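Local coordinates for jasmonate-induced oxygenase 2 (Arabidopsis thaliana, PDB 6LSV), which oxidises the plant hormone jasmonate to 12-hydroxyjasmonate, using Fe(II), 2-oxoglutarate and molecular oxygen, at residues Gly76-Pro87 with Lys257-Ile267. Residues are numbered along the deposited sequence; the frame is centred on the assembly and turned at random.
Sequences GFFQVVNHGVKP and KPHPHAFIVNI
Strands Phe77-Val81 and Phe263-Ile267 pair antiparallel, their axes 4.7 Å apart at 151°, with Phe78-Val265 and Val80-Phe263 as hydrogen-bonded pairs and Phe77-Asn266 and Gln79-Ile264 as non-hydrogen-bonded ones. Phe78 and Val265 exchange N-H...O bonds in both directions, as do Val80 and Phe263. On the face carrying Phe78, Val80, Phe263 and Val265, the Phe78 ring is turned to lie alongside Val265: its chi1 of 58° sets CG between the backbone N and carbonyl carbon, and Val265 CB then sits over one ring face, 3.9 Å from the centroid, a CH-pi contact. Helix 161-186 touches Phe263 and Val265 here.

Strand 263-267 belongs to the major sheet of the double-stranded beta-helix (jelly-roll) fold of 2-oxoglutarate oxygenases, and strand 77-81, from the N-terminal region, extends that sheet; the pairing thus joins the N-terminal family region to the catalytic one. The other face leads to the active site: the Asn266 side chain, whose OD1 meets Phe77 CB, lies about 4 Å from those of the iron ligands Asp229 and His284.

Also on that face, Gln79 reaches past Ala262, with CG anti to the backbone N and the chain extended beyond it. Its OE1 accepts from His259 N at 3.1 Å, the donor tilted from the amide plane, while NE2 donates a hydrogen bond to a water; both polar ends of the amide are thereby engaged. At the turn His259-Ala262, His83 NE2 donates to His261 O at 2.7 Å, and Phe263 CD2 lies over the centre of the imidazole, the two rings inclined at 46°. Farther out, Pro87 CB covers one face of the His261 ring, 3.6 Å from its centroid, while His261 NE2 is hydrogen-bonded to Asp91 OD2 of helix 87-102.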
ATOM      1  N   GLY A  76       9.600   6.388   8.192  1.00 24.99           N
ATOM      2  CA  GLY A  76       9.100   6.167   6.853  1.00 27.74           C
ATOM      3  C   GLY A  76       7.603   6.265   6.701  1.00 27.84           C
ATOM      4  O   GLY A  76       7.051   5.699   5.752  1.00 23.30           O
ATOM      5  N   PHE A  77       6.923   6.960   7.611  1.00 24.34           N
ATOM      6  CA  PHE A  77       5.486   7.167   7.505  1.00 26.65           C
ATOM      7  C   PHE A  77       5.085   8.300   8.438  1.00 28.91           C
ATOM      8  O   PHE A  77       5.760   8.567   9.435  1.00 29.99           O
ATOM      9  CB  PHE A  77       4.700   5.889   7.841  1.00 25.74           C
ATOM     10  CG  PHE A  77       4.740   5.509   9.298  1.00 30.61           C
ATOM     11  CD1 PHE A  77       5.804   4.781   9.811  1.00 25.42           C
ATOM     12  CD2 PHE A  77       3.708   5.873  10.154  1.00 27.57           C
ATOM     13  CE1 PHE A  77       5.843   4.427  11.148  1.00 23.32           C
ATOM     14  CE2 PHE A  77       3.743   5.522  11.496  1.00 26.78           C
ATOM     15  CZ  PHE A  77       4.813   4.799  11.991  1.00 25.58           C
ATOM     16  N   PHE A  78       3.983   8.964   8.093  1.00 22.33           N
ATOM     17  CA  PHE A  78       3.403   9.998   8.937  1.00 27.78           C
ATOM     18  C   PHE A  78       1.911  10.086   8.641  1.00 23.88           C
ATOM     19  O   PHE A  78       1.432   9.609   7.610  1.00 20.74           O
ATOM     20  CB  PHE A  78       4.098  11.360   8.745  1.00 24.32           C
ATOM     21  CG  PHE A  78       4.065  11.883   7.333  1.00 21.19           C
ATOM     22  CD1 PHE A  78       4.832  11.297   6.337  1.00 27.23           C
ATOM     23  CD2 PHE A  78       3.286  12.976   7.007  1.00 23.73           C
ATOM     24  CE1 PHE A  78       4.807  11.780   5.041  1.00 24.12           C
ATOM     25  CE2 PHE A  78       3.260  13.468   5.713  1.00 26.90           C
ATOM     26  CZ  PHE A  78       4.020  12.866   4.729  1.00 25.25           C
ATOM     27  N   GLN A  79       1.178  10.695   9.568  1.00 24.38           N
ATOM     28  CA  GLN A  79      -0.276  10.759   9.519  1.00 26.67           C
ATOM     29  C   GLN A  79      -0.706  12.207   9.330  1.00 29.43           C
ATOM     30  O   GLN A  79      -0.255  13.092  10.064  1.00 34.35           O
ATOM     31  CB  GLN A  79      -0.877  10.178  10.801  1.00 29.52           C
ATOM     32  CG  GLN A  79      -2.366   9.919  10.750  1.00 32.49           C
ATOM     33  CD  GLN A  79      -2.865   9.209  11.993  1.00 36.50           C
ATOM     34  OE1 GLN A  79      -3.780   8.388  11.924  1.00 33.65           O
ATOM     35  NE2 GLN A  79      -2.260   9.517  13.138  1.00 25.01           N
ATOM     36  N   VAL A  80      -1.579  12.449   8.354  1.00 26.16           N
ATOM     37  CA  VAL A  80      -1.980  13.800   7.979  1.00 24.37           C
ATOM     38  C   VAL A  80      -3.469  13.985   8.242  1.00 28.28           C
ATOM     39  O   VAL A  80      -4.281  13.108   7.925  1.00 28.56           O
ATOM     40  CB  VAL A  80      -1.631  14.111   6.510  1.00 23.31           C
ATOM     41  CG1 VAL A  80      -0.150  13.928   6.280  1.00 29.22           C
ATOM     42  CG2 VAL A  80      -2.416  13.223   5.555  1.00 22.33           C
ATOM     43  N   VAL A  81      -3.816  15.123   8.843  1.00 32.61           N
ATOM     44  CA  VAL A  81      -5.192  15.572   8.998  1.00 25.41           C
ATOM     45  C   VAL A  81      -5.346  16.885   8.241  1.00 29.93           C
ATOM     46  O   VAL A  81      -4.363  17.533   7.872  1.00 33.65           O
ATOM     47  CB  VAL A  81      -5.592  15.750  10.480  1.00 26.29           C
ATOM     48  CG1 VAL A  81      -5.341  14.474  11.265  1.00 27.60           C
ATOM     49  CG2 VAL A  81      -4.831  16.904  11.094  1.00 24.72           C
ATOM     50  N   ASN A  82      -6.600  17.277   8.016  1.00 33.91           N
ATOM     51  CA  ASN A  82      -6.934  18.523   7.321  1.00 36.25           C
ATOM     52  C   ASN A  82      -6.216  18.599   5.975  1.00 37.30           C
ATOM     53  O   ASN A  82      -5.421  19.503   5.709  1.00 33.83           O
ATOM     54  CB  ASN A  82      -6.593  19.740   8.183  1.00 39.54           C
ATOM     55  CG  ASN A  82      -7.412  19.804   9.452  1.00 39.08           C
ATOM     56  OD1 ASN A  82      -8.566  19.374   9.484  1.00 42.47           O
ATOM     57  ND2 ASN A  82      -6.815  20.333  10.513  1.00 35.27           N
ATOM     58  N   HIS A  83      -6.519  17.623   5.122  1.00 30.23           N
ATOM     59  CA  HIS A  83      -5.747  17.364   3.915  1.00 23.99           C
ATOM     60  C   HIS A  83      -6.504  17.695   2.634  1.00 30.00           C
ATOM     61  O   HIS A  83      -5.995  17.431   1.539  1.00 32.00           O
ATOM     62  CB  HIS A  83      -5.304  15.901   3.907  1.00 24.93           C
ATOM     63  CG  HIS A  83      -6.310  14.968   4.506  1.00 27.42           C
ATOM     64  ND1 HIS A  83      -7.581  14.817   3.994  1.00 25.49           N
ATOM     65  CD2 HIS A  83      -6.235  14.144   5.578  1.00 28.61           C
ATOM     66  CE1 HIS A  83      -8.245  13.937   4.722  1.00 28.79           C
ATOM     67  NE2 HIS A  83      -7.451  13.513   5.690  1.00 33.20           N
ATOM     68  N   GLY A  84      -7.705  18.260   2.736  1.00 25.81           N
ATOM     69  CA  GLY A  84      -8.460  18.652   1.567  1.00 25.86           C
ATOM     70  C   GLY A  84      -9.362  17.587   0.985  1.00 34.15           C
ATOM     71  O   GLY A  84     -10.027  17.850  -0.026  1.00 38.52           O
ATOM     72  N   VAL A  85      -9.403  16.395   1.573  1.00 31.75           N
ATOM     73  CA  VAL A  85     -10.295  15.329   1.133  1.00 31.67           C
ATOM     74  C   VAL A  85     -11.493  15.292   2.069  1.00 31.78           C
ATOM     75  O   VAL A  85     -11.343  15.382   3.295  1.00 32.20           O
ATOM     76  CB  VAL A  85      -9.571  13.969   1.095  1.00 30.03           C
ATOM     77  CG1 VAL A  85     -10.486  12.895   0.525  1.00 25.45           C
ATOM     78  CG2 VAL A  85      -8.301  14.076   0.270  1.00 23.35           C
ATOM     79  N   LYS A  86     -12.680  15.173   1.496  1.00 31.44           N
ATOM     80  CA  LYS A  86     -13.896  15.272   2.290  1.00 30.48           C
ATOM     81  C   LYS A  86     -14.029  14.046   3.186  1.00 30.40           C
ATOM     82  O   LYS A  86     -13.882  12.917   2.706  1.00 29.30           O
ATOM     83  CB  LYS A  86     -15.122  15.404   1.386  1.00 38.03           C
ATOM     84  CG  LYS A  86     -15.449  16.827   0.939  1.00 37.21           C
ATOM     85  CD  LYS A  86     -14.292  17.490   0.194  1.00 42.69           C
ATOM     86  CE  LYS A  86     -14.258  18.993   0.439  1.00 55.03           C
ATOM     87  NZ  LYS A  86     -12.986  19.602  -0.037  1.00 55.16           N
ATOM     88  N   PRO A  87     -14.285  14.226   4.487  1.00 32.54           N
ATOM     89  CA  PRO A  87     -14.511  13.058   5.355  1.00 29.85           C
ATOM     90  C   PRO A  87     -15.631  12.151   4.882  1.00 34.65           C
ATOM     91  O   PRO A  87     -15.514  10.925   5.003  1.00 34.12           O
ATOM     92  CB  PRO A  87     -14.834  13.702   6.709  1.00 23.92           C
ATOM     93  CG  PRO A  87     -14.065  14.956   6.688  1.00 24.80           C
ATOM     94  CD  PRO A  87     -14.140  15.463   5.268  1.00 26.46           C
ATOM     95  N   LYS A 257      -3.011   2.944  15.869  1.00 39.55           N
ATOM     96  CA  LYS A 257      -4.379   3.391  16.115  1.00 35.30           C
ATOM     97  C   LYS A 257      -4.763   4.441  15.081  1.00 29.13           C
ATOM     98  O   LYS A 257      -4.151   5.514  15.049  1.00 30.08           O
ATOM     99  CB  LYS A 257      -4.528   3.966  17.518  1.00 30.08           C
ATOM    100  CG  LYS A 257      -5.860   4.671  17.727  1.00 27.98           C
ATOM    101  CD  LYS A 257      -6.115   5.059  19.175  1.00 26.75           C
ATOM    102  CE  LYS A 257      -4.853   5.052  20.010  1.00 37.68           C
ATOM    103  NZ  LYS A 257      -5.028   5.893  21.228  1.00 42.68           N
ATOM    104  N   PRO A 258      -5.752   4.185  14.229  1.00 30.76           N
ATOM    105  CA  PRO A 258      -6.092   5.163  13.192  1.00 31.63           C
ATOM    106  C   PRO A 258      -6.764   6.389  13.787  1.00 31.54           C
ATOM    107  O   PRO A 258      -7.576   6.295  14.710  1.00 34.92           O
ATOM    108  CB  PRO A 258      -7.044   4.387  12.278  1.00 24.33           C
ATOM    109  CG  PRO A 258      -7.708   3.427  13.203  1.00 28.31           C
ATOM    110  CD  PRO A 258      -6.647   3.015  14.193  1.00 27.61           C
ATOM    111  N   HIS A 259      -6.400   7.548  13.258  1.00 28.08           N
ATOM    112  CA  HIS A 259      -7.009   8.815  13.629  1.00 27.52           C
ATOM    113  C   HIS A 259      -8.154   9.129  12.669  1.00 24.92           C
ATOM    114  O   HIS A 259      -8.005   8.956  11.456  1.00 24.26           O
ATOM    115  CB  HIS A 259      -5.976   9.939  13.597  1.00 26.84           C
ATOM    116  CG  HIS A 259      -6.471  11.237  14.154  1.00 21.61           C
ATOM    117  ND1 HIS A 259      -6.273  11.606  15.467  1.00 22.59           N
ATOM    118  CD2 HIS A 259      -7.151  12.256  13.576  1.00 21.56           C
ATOM    119  CE1 HIS A 259      -6.814  12.794  15.675  1.00 26.07           C
ATOM    120  NE2 HIS A 259      -7.353  13.211  14.543  1.00 23.87           N
ATOM    121  N   PRO A 260      -9.295   9.564  13.201  1.00 28.86           N
ATOM    122  CA  PRO A 260     -10.483   9.779  12.363  1.00 26.54           C
ATOM    123  C   PRO A 260     -10.216  10.685  11.170  1.00 29.12           C
ATOM    124  O   PRO A 260      -9.718  11.805  11.312  1.00 32.31           O
ATOM    125  CB  PRO A 260     -11.489  10.414  13.331  1.00 19.99           C
ATOM    126  CG  PRO A 260     -10.760  10.622  14.631  1.00 25.94           C
ATOM    127  CD  PRO A 260      -9.606   9.681  14.632  1.00 28.81           C
ATOM    128  N   HIS A 261     -10.556  10.182   9.980  1.00 22.58           N
ATOM    129  CA  HIS A 261     -10.501  10.932   8.722  1.00 21.09           C
ATOM    130  C   HIS A 261      -9.118  11.492   8.435  1.00 25.48           C
ATOM    131  O   HIS A 261      -8.976  12.477   7.702  1.00 26.96           O
ATOM    132  CB  HIS A 261     -11.549  12.040   8.696  1.00 20.68           C
ATOM    133  CG  HIS A 261     -12.942  11.534   8.880  1.00 28.83           C
ATOM    134  ND1 HIS A 261     -13.657  11.725  10.042  1.00 27.89           N
ATOM    135  CD2 HIS A 261     -13.738  10.808   8.061  1.00 27.55           C
ATOM    136  CE1 HIS A 261     -14.843  11.157   9.923  1.00 33.91           C
ATOM    137  NE2 HIS A 261     -14.918  10.593   8.730  1.00 34.21           N
ATOM    138  N   ALA A 262      -8.098  10.870   9.005  1.00 21.44           N
ATOM    139  CA  ALA A 262      -6.720  11.089   8.612  1.00 26.91           C
ATOM    140  C   ALA A 262      -6.285   9.993   7.643  1.00 28.51           C
ATOM    141  O   ALA A 262      -6.881   8.913   7.577  1.00 19.99           O
ATOM    142  CB  ALA A 262      -5.800  11.108   9.836  1.00 26.64           C
ATOM    143  N   PHE A 263      -5.247  10.295   6.873  1.00 30.47           N
ATOM    144  CA  PHE A 263      -4.552   9.302   6.070  1.00 22.94           C
ATOM    145  C   PHE A 263      -3.213   8.983   6.715  1.00 25.76           C
ATOM    146  O   PHE A 263      -2.688   9.750   7.527  1.00 30.06           O
ATOM    147  CB  PHE A 263      -4.312   9.795   4.639  1.00 21.06           C
ATOM    148  CG  PHE A 263      -5.555   9.906   3.813  1.00 26.31           C
ATOM    149  CD1 PHE A 263      -6.221   8.770   3.381  1.00 21.03           C
ATOM    150  CD2 PHE A 263      -6.040  11.149   3.439  1.00 25.82           C
ATOM    151  CE1 PHE A 263      -7.355   8.871   2.606  1.00 22.81           C
ATOM    152  CE2 PHE A 263      -7.177  11.259   2.664  1.00 23.06           C
ATOM    153  CZ  PHE A 263      -7.834  10.117   2.243  1.00 27.16           C
ATOM    154  N   ILE A 264      -2.661   7.835   6.347  1.00 28.20           N
ATOM    155  CA  ILE A 264      -1.277   7.503   6.651  1.00 23.40           C
ATOM    156  C   ILE A 264      -0.510   7.537   5.341  1.00 24.18           C
ATOM    157  O   ILE A 264      -0.915   6.900   4.359  1.00 26.22           O
ATOM    158  CB  ILE A 264      -1.151   6.139   7.350  1.00 23.60           C
ATOM    159  CG1 ILE A 264      -1.674   6.238   8.786  1.00 25.68           C
ATOM    160  CG2 ILE A 264       0.299   5.677   7.349  1.00 21.57           C
ATOM    161  CD1 ILE A 264      -2.019   4.908   9.413  1.00 25.73           C
ATOM    162  N   VAL A 265       0.565   8.315   5.312  1.00 22.39           N
ATOM    163  CA  VAL A 265       1.406   8.457   4.132  1.00 21.99           C
ATOM    164  C   VAL A 265       2.600   7.532   4.310  1.00 22.18           C
ATOM    165  O   VAL A 265       3.375   7.684   5.262  1.00 26.52           O
ATOM    166  CB  VAL A 265       1.847   9.916   3.930  1.00 22.71           C
ATOM    167  CG1 VAL A 265       2.617  10.075   2.631  1.00 18.03           C
ATOM    168  CG2 VAL A 265       0.639  10.839   3.949  1.00 21.03           C
ATOM    169  N   ASN A 266       2.739   6.562   3.414  1.00 24.77           N
ATOM    170  CA  ASN A 266       3.835   5.605   3.462  1.00 24.55           C
ATOM    171  C   ASN A 266       4.873   5.974   2.415  1.00 27.27           C
ATOM    172  O   ASN A 266       4.538   6.151   1.239  1.00 27.82           O
ATOM    173  CB  ASN A 266       3.341   4.178   3.214  1.00 28.20           C
ATOM    174  CG  ASN A 266       2.629   3.585   4.413  1.00 35.29           C
ATOM    175  OD1 ASN A 266       2.719   4.104   5.526  1.00 39.58           O
ATOM    176  ND2 ASN A 266       1.923   2.480   4.194  1.00 35.50           N
ATOM    177  N   ILE A 267       6.127   6.099   2.846  1.00 25.77           N
ATOM    178  CA  ILE A 267       7.231   6.161   1.898  1.00 23.50           C
ATOM    179  C   ILE A 267       7.365   4.803   1.224  1.00 24.02           C
ATOM    180  O   ILE A 267       7.421   3.764   1.895  1.00 23.73           O
ATOM    181  CB  ILE A 267       8.534   6.563   2.607  1.00 26.32           C
ATOM    182  CG1 ILE A 267       8.402   7.948   3.253  1.00 24.94           C
ATOM    183  CG2 ILE A 267       9.710   6.514   1.637  1.00 20.97           C
ATOM    184  CD1 ILE A 267       8.339   9.091   2.263  1.00 22.45           C
TER
HETATM  185  O   HOH W   1      -2.889   7.622  15.552  1.00 31.76           O
HETATM  186  O   HOH W   2      -8.976  15.824   8.645  1.00 33.77           O